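Local coordinates for ABC transporter, substrate binding protein (Aeropyrum pernix, PDB 3EAF) that probably captures a small solute outside the membrane and delivers it to an ABC importer, and carries a bound magnesium ion, at residues D123-F134 / F369-A378; D178-A186 / C205-L215. All blocks are in the same frame, centred on the assembly; numbering follows the deposited sequence.

Contact 1: D123-F134 / F369-A378; sequences DYSTQACSGLAF and FEAPSQVDCA
The backbones of 123-134 and 369-378 come closest at Ser130 and Ala371 (CA atoms 4.1 Å apart), and again at Thr126 and Cys377; between these points the type I turn from Pro372 to Val375 carries Ser373 and Gln374 away from the helix. Across the contact, Ser130 OG accepts a hydrogen bond from Ala371 N at 3.0 Å and donates to Thr126 O. That carbonyl takes Ser130 N and Ser130 OG from opposite faces of its plane. Ser130 OG lies beside its backbone N (chi1 -67°), where it can serve both bonds. At one end, Phe134 sends its CD1 edge over the centre of the Phe369 ring, 3.5 Å from CZ of Phe369, in an edge-to-face pair with planes at 64°. Toward the other end, Cys377 SG packs on Cys129 CB at 3.6 Å, with the Ala371 methyl near the same CB. Asp123 caps its helix: OD1 accepts a nearly straight bond from Thr126 N, and OD2, beside Ala378 CB, accepts from Thr126 OG1 at 2.6 Å. Small side chains thus let 369-378, from the end of strand 363-369 to the start of helix 377-382, lie close to helix 124-139, while one hydroxyl ties its backbone down.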
# COMPACT_ATOMS: atom_id res chain seq x y z
N ASP A 123 -0.79 3.65 7.93
CA ASP A 123 -1.71 4.35 7.04
C ASP A 123 -0.92 5.31 6.15
O ASP A 123 0.22 5.66 6.47
CB ASP A 123 -2.71 5.14 7.87
CG ASP A 123 -2.04 6.21 8.68
OD1 ASP A 123 -2.05 7.38 8.24
OD2 ASP A 123 -1.46 5.88 9.73
N TYR A 124 -1.53 5.74 5.05
CA TYR A 124 -0.92 6.66 4.08
C TYR A 124 -0.35 7.95 4.67
O TYR A 124 0.65 8.48 4.17
CB TYR A 124 -1.94 7.05 3.02
CG TYR A 124 -2.19 6.04 1.92
CD1 TYR A 124 -3.48 5.82 1.45
CD2 TYR A 124 -1.14 5.32 1.34
CE1 TYR A 124 -3.73 4.91 0.43
CE2 TYR A 124 -1.38 4.40 0.31
CZ TYR A 124 -2.68 4.20 -0.13
OH TYR A 124 -2.94 3.30 -1.14
N SER A 125 -1.00 8.48 5.70
CA SER A 125 -0.60 9.75 6.29
C SER A 125 0.68 9.61 7.12
O SER A 125 1.63 10.38 6.94
CB SER A 125 -1.75 10.34 7.12
OG SER A 125 -2.95 10.38 6.36
N THR A 126 0.70 8.61 8.01
CA THR A 126 1.90 8.24 8.78
C THR A 126 3.07 7.90 7.87
O THR A 126 4.21 8.30 8.15
CB THR A 126 1.62 7.04 9.69
OG1 THR A 126 0.49 7.33 10.53
CG2 THR A 126 2.83 6.71 10.56
N GLN A 127 2.80 7.16 6.79
CA GLN A 127 3.80 6.88 5.76
C GLN A 127 4.35 8.18 5.15
O GLN A 127 5.57 8.38 5.09
CB GLN A 127 3.22 5.99 4.65
CG GLN A 127 3.03 4.52 5.06
CD GLN A 127 2.67 3.61 3.89
OE1 GLN A 127 1.72 2.82 3.97
NE2 GLN A 127 3.45 3.69 2.83
N ALA A 128 3.44 9.06 4.72
CA ALA A 128 3.81 10.34 4.09
C ALA A 128 4.65 11.20 5.03
O ALA A 128 5.68 11.73 4.64
CB ALA A 128 2.57 11.10 3.65
N CYS A 129 4.20 11.32 6.28
CA CYS A 129 4.89 12.17 7.24
C CYS A 129 6.25 11.59 7.63
O CYS A 129 7.19 12.34 7.90
CB CYS A 129 4.01 12.43 8.46
SG CYS A 129 2.53 13.42 8.07
N SER A 130 6.35 10.26 7.65
CA SER A 130 7.63 9.57 7.85
C SER A 130 8.63 9.87 6.74
O SER A 130 9.80 10.14 7.01
CB SER A 130 7.42 8.06 7.97
OG SER A 130 6.70 7.73 9.15
N GLY A 131 8.16 9.82 5.50
CA GLY A 131 8.99 10.14 4.33
C GLY A 131 9.42 11.60 4.29
O GLY A 131 10.55 11.91 3.89
N LEU A 132 8.52 12.49 4.70
CA LEU A 132 8.80 13.93 4.69
C LEU A 132 9.76 14.34 5.81
O LEU A 132 10.58 15.24 5.63
CB LEU A 132 7.49 14.73 4.76
CG LEU A 132 6.62 14.66 3.49
CD1 LEU A 132 5.20 15.11 3.79
CD2 LEU A 132 7.24 15.45 2.33
N ALA A 133 9.64 13.66 6.96
CA ALA A 133 10.58 13.80 8.07
C ALA A 133 11.98 13.37 7.64
O ALA A 133 12.97 14.03 7.98
CB ALA A 133 10.12 12.98 9.27
N PHE A 134 12.05 12.27 6.88
CA PHE A 134 13.31 11.84 6.26
C PHE A 134 13.92 12.98 5.43
O PHE A 134 15.10 13.30 5.58
CB PHE A 134 13.14 10.59 5.39
CG PHE A 134 14.25 10.42 4.38
CD1 PHE A 134 15.46 9.83 4.76
CD2 PHE A 134 14.12 10.91 3.09
CE1 PHE A 134 16.50 9.70 3.84
CE2 PHE A 134 15.16 10.79 2.17
CZ PHE A 134 16.35 10.19 2.54
N PHE A 369 12.71 4.82 8.59
CA PHE A 369 12.41 6.16 9.08
C PHE A 369 10.99 6.27 9.61
O PHE A 369 10.09 5.56 9.16
CB PHE A 369 12.69 7.20 7.99
CG PHE A 369 14.14 7.26 7.58
CD1 PHE A 369 15.04 8.05 8.29
CD2 PHE A 369 14.60 6.51 6.51
CE1 PHE A 369 16.38 8.10 7.93
CE2 PHE A 369 15.95 6.55 6.13
CZ PHE A 369 16.84 7.34 6.85
N GLU A 370 10.80 7.16 10.58
CA GLU A 370 9.52 7.32 11.25
C GLU A 370 9.27 8.78 11.56
O GLU A 370 10.20 9.51 11.94
CB GLU A 370 9.50 6.50 12.54
CG GLU A 370 8.12 6.21 13.10
CD GLU A 370 8.16 5.48 14.44
OE1 GLU A 370 9.19 4.85 14.75
OE2 GLU A 370 7.15 5.53 15.18
N ALA A 371 8.03 9.22 11.41
CA ALA A 371 7.62 10.57 11.80
C ALA A 371 7.76 10.74 13.32
O ALA A 371 7.66 9.75 14.06
CB ALA A 371 6.19 10.82 11.37
N PRO A 372 8.00 11.98 13.79
CA PRO A 372 8.08 12.23 15.24
C PRO A 372 6.89 11.63 15.98
O PRO A 372 5.77 11.63 15.47
CB PRO A 372 8.04 13.76 15.35
CG PRO A 372 8.61 14.25 14.06
CD PRO A 372 8.24 13.22 13.01
N SER A 373 7.15 11.13 17.18
CA SER A 373 6.13 10.47 18.00
C SER A 373 4.93 11.36 18.31
O SER A 373 3.80 10.87 18.45
CB SER A 373 6.75 9.96 19.30
OG SER A 373 7.83 9.07 19.04
N GLN A 374 5.16 12.67 18.40
CA GLN A 374 4.13 13.61 18.83
C GLN A 374 3.15 13.98 17.71
O GLN A 374 2.12 14.60 17.97
CB GLN A 374 4.77 14.86 19.48
CG GLN A 374 5.79 15.62 18.61
CD GLN A 374 6.86 16.39 19.41
OE1 GLN A 374 6.70 16.66 20.60
NE2 GLN A 374 7.96 16.74 18.74
N VAL A 375 3.48 13.59 16.48
CA VAL A 375 2.67 13.92 15.31
C VAL A 375 1.67 12.80 15.06
O VAL A 375 2.05 11.69 14.67
CB VAL A 375 3.54 14.16 14.06
CG1 VAL A 375 2.68 14.58 12.87
CG2 VAL A 375 4.64 15.19 14.34
N ASP A 376 0.40 13.09 15.30
CA ASP A 376 -0.65 12.08 15.16
C ASP A 376 -1.24 12.12 13.75
O ASP A 376 -2.40 12.50 13.55
CB ASP A 376 -1.73 12.27 16.22
CG ASP A 376 -2.49 10.99 16.52
OD1 ASP A 376 -2.41 10.02 15.73
OD2 ASP A 376 -3.18 10.95 17.55
N CYS A 377 -0.42 11.72 12.78
CA CYS A 377 -0.77 11.72 11.36
C CYS A 377 -2.10 11.03 11.09
O CYS A 377 -2.95 11.56 10.36
CB CYS A 377 0.33 11.02 10.55
SG CYS A 377 1.99 11.19 11.22
N ALA A 378 -2.27 9.84 11.67
CA ALA A 378 -3.46 9.02 11.48
C ALA A 378 -4.72 9.75 11.91
O ALA A 378 -5.65 9.90 11.12
CB ALA A 378 -3.33 7.71 12.24

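Contact 2: D178-A186 / C205-L215; sequences DLPLRATEA and CGNTISSCSLL
Asn207 ND2 donates to Leu179 O at 2.8 Å, close to straight at 161°. The oxygen lies in the Asn207 amide plane, but the donor stands above the carbonyl plane of Leu179. The same ND2 donates to Ser211 OG at 3.2 Å, so two in-plane bonds fix the turn of the amide. The Leu179 side chain crosses the amide, and its CD2 touches Cys205 SG at 3.7 Å and approaches Leu215 CD2. Ala183 CB meets Ser211 CB at 3.6 Å. Leu214 CD1 rests against Ala183 O. Water 1 joins the two segments: it donates to Leu181 O and Thr208 OG1, and is hydrogen-bonded to Ser211 OG. With chi1 58°, Ser211 OG lies between its backbone N and carbonyl carbon, within reach of both the water and Asn207. Asn207 OD1 accepts from Asp149 N and Ser155 OG, and Thr208 OG1 is also hydrogen-bonded to Asp19 OD2. A leucine in place of Asn207 would probably leave Leu179 O and Asp149 N without these amide partners. The contact fastens the turn between strand 171-178 and helix 185-196 to the loop joining strand 202-205 to helix 209-222, with Leu215 packed on helix 185-196.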
# COMPACT_ATOMS: atom_id res chain seq x y z
N ASP A 178 -2.66 19.99 -9.32
CA ASP A 178 -3.62 18.97 -9.73
C ASP A 178 -3.06 18.07 -10.83
O ASP A 178 -3.26 18.32 -12.02
CB ASP A 178 -4.94 19.64 -10.17
CG ASP A 178 -6.13 18.69 -10.13
OD1 ASP A 178 -5.95 17.45 -10.13
OD2 ASP A 178 -7.28 19.20 -10.10
N LEU A 179 -2.36 17.02 -10.41
CA LEU A 179 -1.83 16.04 -11.36
C LEU A 179 -2.82 14.87 -11.46
O LEU A 179 -3.05 14.17 -10.48
CB LEU A 179 -0.45 15.54 -10.92
CG LEU A 179 0.21 14.49 -11.83
CD1 LEU A 179 0.74 15.12 -13.11
CD2 LEU A 179 1.32 13.77 -11.07
N PRO A 180 -3.41 14.68 -12.65
CA PRO A 180 -4.40 13.61 -12.82
C PRO A 180 -3.80 12.22 -12.58
O PRO A 180 -2.63 11.99 -12.88
CB PRO A 180 -4.83 13.76 -14.28
CG PRO A 180 -4.53 15.19 -14.62
CD PRO A 180 -3.23 15.44 -13.90
N LEU A 181 -4.61 11.31 -12.05
CA LEU A 181 -4.21 9.91 -11.92
C LEU A 181 -3.84 9.31 -13.29
O LEU A 181 -2.93 8.49 -13.39
CB LEU A 181 -5.33 9.09 -11.27
CG LEU A 181 -5.09 7.60 -10.96
CD1 LEU A 181 -4.16 7.42 -9.75
CD2 LEU A 181 -6.43 6.89 -10.73
N ARG A 182 -4.56 9.75 -14.33
CA ARG A 182 -4.31 9.30 -15.70
C ARG A 182 -3.52 10.35 -16.48
O ARG A 182 -3.72 10.51 -17.69
CB ARG A 182 -5.63 9.01 -16.41
CG ARG A 182 -6.51 7.95 -15.77
CD ARG A 182 -7.96 8.13 -16.22
NE ARG A 182 -8.89 7.24 -15.51
CZ ARG A 182 -9.44 7.51 -14.33
NH1 ARG A 182 -9.17 8.64 -13.69
NH2 ARG A 182 -10.27 6.63 -13.79
N ALA A 183 -2.61 11.03 -15.80
CA ALA A 183 -1.81 12.11 -16.38
C ALA A 183 -1.13 11.74 -17.69
O ALA A 183 -0.53 10.67 -17.81
CB ALA A 183 -0.76 12.57 -15.37
N THR A 184 -1.23 12.63 -18.67
CA THR A 184 -0.43 12.56 -19.88
C THR A 184 0.93 13.20 -19.61
O THR A 184 1.13 13.84 -18.56
CB THR A 184 -1.09 13.31 -21.05
OG1 THR A 184 -1.19 14.70 -20.73
CG2 THR A 184 -2.50 12.76 -21.33
N GLU A 185 1.87 13.05 -20.54
CA GLU A 185 3.15 13.75 -20.49
C GLU A 185 2.95 15.27 -20.41
O GLU A 185 3.64 15.96 -19.64
CB GLU A 185 3.98 13.37 -21.73
CG GLU A 185 5.39 13.94 -21.74
CD GLU A 185 6.13 13.62 -23.02
OE1 GLU A 185 5.64 13.96 -24.11
OE2 GLU A 185 7.22 13.01 -22.93
N ALA A 186 1.99 15.78 -21.18
CA ALA A 186 1.66 17.20 -21.18
C ALA A 186 1.14 17.68 -19.83
O ALA A 186 1.50 18.78 -19.39
CB ALA A 186 0.65 17.52 -22.28
N CYS A 205 4.33 13.53 -4.38
CA CYS A 205 3.33 13.06 -5.33
C CYS A 205 2.49 11.92 -4.76
O CYS A 205 3.02 10.92 -4.29
CB CYS A 205 3.97 12.66 -6.67
SG CYS A 205 2.74 12.30 -7.95
N GLY A 206 1.17 12.07 -4.83
CA GLY A 206 0.24 11.12 -4.22
C GLY A 206 -0.40 10.10 -5.15
O GLY A 206 -1.29 9.36 -4.72
N ASN A 207 0.07 10.03 -6.40
CA ASN A 207 -0.51 9.13 -7.41
C ASN A 207 0.32 7.85 -7.60
O ASN A 207 1.35 7.66 -6.94
CB ASN A 207 -0.64 9.86 -8.76
CG ASN A 207 -1.57 11.06 -8.71
OD1 ASN A 207 -2.25 11.31 -7.72
ND2 ASN A 207 -1.61 11.81 -9.81
N THR A 208 -0.12 6.98 -8.52
CA THR A 208 0.60 5.75 -8.83
C THR A 208 1.82 6.02 -9.71
O THR A 208 1.98 7.14 -10.23
CB THR A 208 -0.31 4.68 -9.51
OG1 THR A 208 -0.66 5.12 -10.83
CG2 THR A 208 -1.58 4.45 -8.70
N ILE A 209 2.65 5.00 -9.90
CA ILE A 209 3.95 5.12 -10.57
C ILE A 209 3.91 5.78 -11.96
O ILE A 209 4.87 6.43 -12.35
CB ILE A 209 4.70 3.74 -10.63
CG1 ILE A 209 6.16 3.92 -11.09
CG2 ILE A 209 3.93 2.71 -11.48
CD1 ILE A 209 7.05 2.71 -10.88
N SER A 210 2.81 5.61 -12.70
CA SER A 210 2.70 6.15 -14.05
C SER A 210 2.81 7.67 -14.08
O SER A 210 3.65 8.22 -14.79
CB SER A 210 1.39 5.71 -14.72
OG SER A 210 1.38 4.30 -14.88
N SER A 211 1.98 8.36 -13.32
CA SER A 211 2.04 9.82 -13.29
C SER A 211 3.21 10.35 -12.45
O SER A 211 3.79 11.37 -12.80
CB SER A 211 0.71 10.43 -12.83
OG SER A 211 0.34 9.96 -11.56
N CYS A 212 3.55 9.66 -11.36
CA CYS A 212 4.73 10.03 -10.55
C CYS A 212 5.99 10.07 -11.40
O CYS A 212 6.78 11.01 -11.31
CB CYS A 212 4.95 9.06 -9.39
SG CYS A 212 3.81 9.25 -8.01
N SER A 213 6.19 9.04 -12.21
CA SER A 213 7.37 8.95 -13.07
C SER A 213 7.38 10.00 -14.18
O SER A 213 8.42 10.62 -14.45
CB SER A 213 7.50 7.55 -13.65
OG SER A 213 7.59 6.59 -12.60
N LEU A 214 6.23 10.21 -14.81
CA LEU A 214 6.08 11.27 -15.81
C LEU A 214 6.44 12.64 -15.22
O LEU A 214 7.08 13.46 -15.89
CB LEU A 214 4.65 11.29 -16.36
CG LEU A 214 4.25 10.23 -17.40
CD1 LEU A 214 2.78 10.39 -17.72
CD2 LEU A 214 5.07 10.34 -18.67
N LEU A 215 6.02 12.87 -13.98
CA LEU A 215 6.29 14.12 -13.27
C LEU A 215 7.78 14.28 -12.96
O LEU A 215 8.35 15.33 -13.20
CB LEU A 215 5.47 14.20 -11.97
CG LEU A 215 5.61 15.49 -11.14
CD1 LEU A 215 4.96 16.67 -11.84
CD2 LEU A 215 5.01 15.29 -9.74
O HOH W 1 -1.00 7.65 -11.76

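In the fold
From the N terminus, the chain reaches 123-134, at the start of helix 124-139. It runs through strands 142-148 and 171-178 to contact 2. That contact closes a short loop, with most of helix 185-196 and of strand 202-205 between its segments. Contact 1 closes later, when 369-378, the end of edge strand 363-369 and the chain beyond it, returns to the helix, so the small loop lies within the large one. Their centres are about 23 Å apart and they do not touch. Contact 2 joins two strand-to-helix connections that follow one another along the chain; their strands, 171-178 and 202-205, flank strand 142-148 in the seven-stranded sheet. Contact 1 ties an edge of that sheet to helix 124-139.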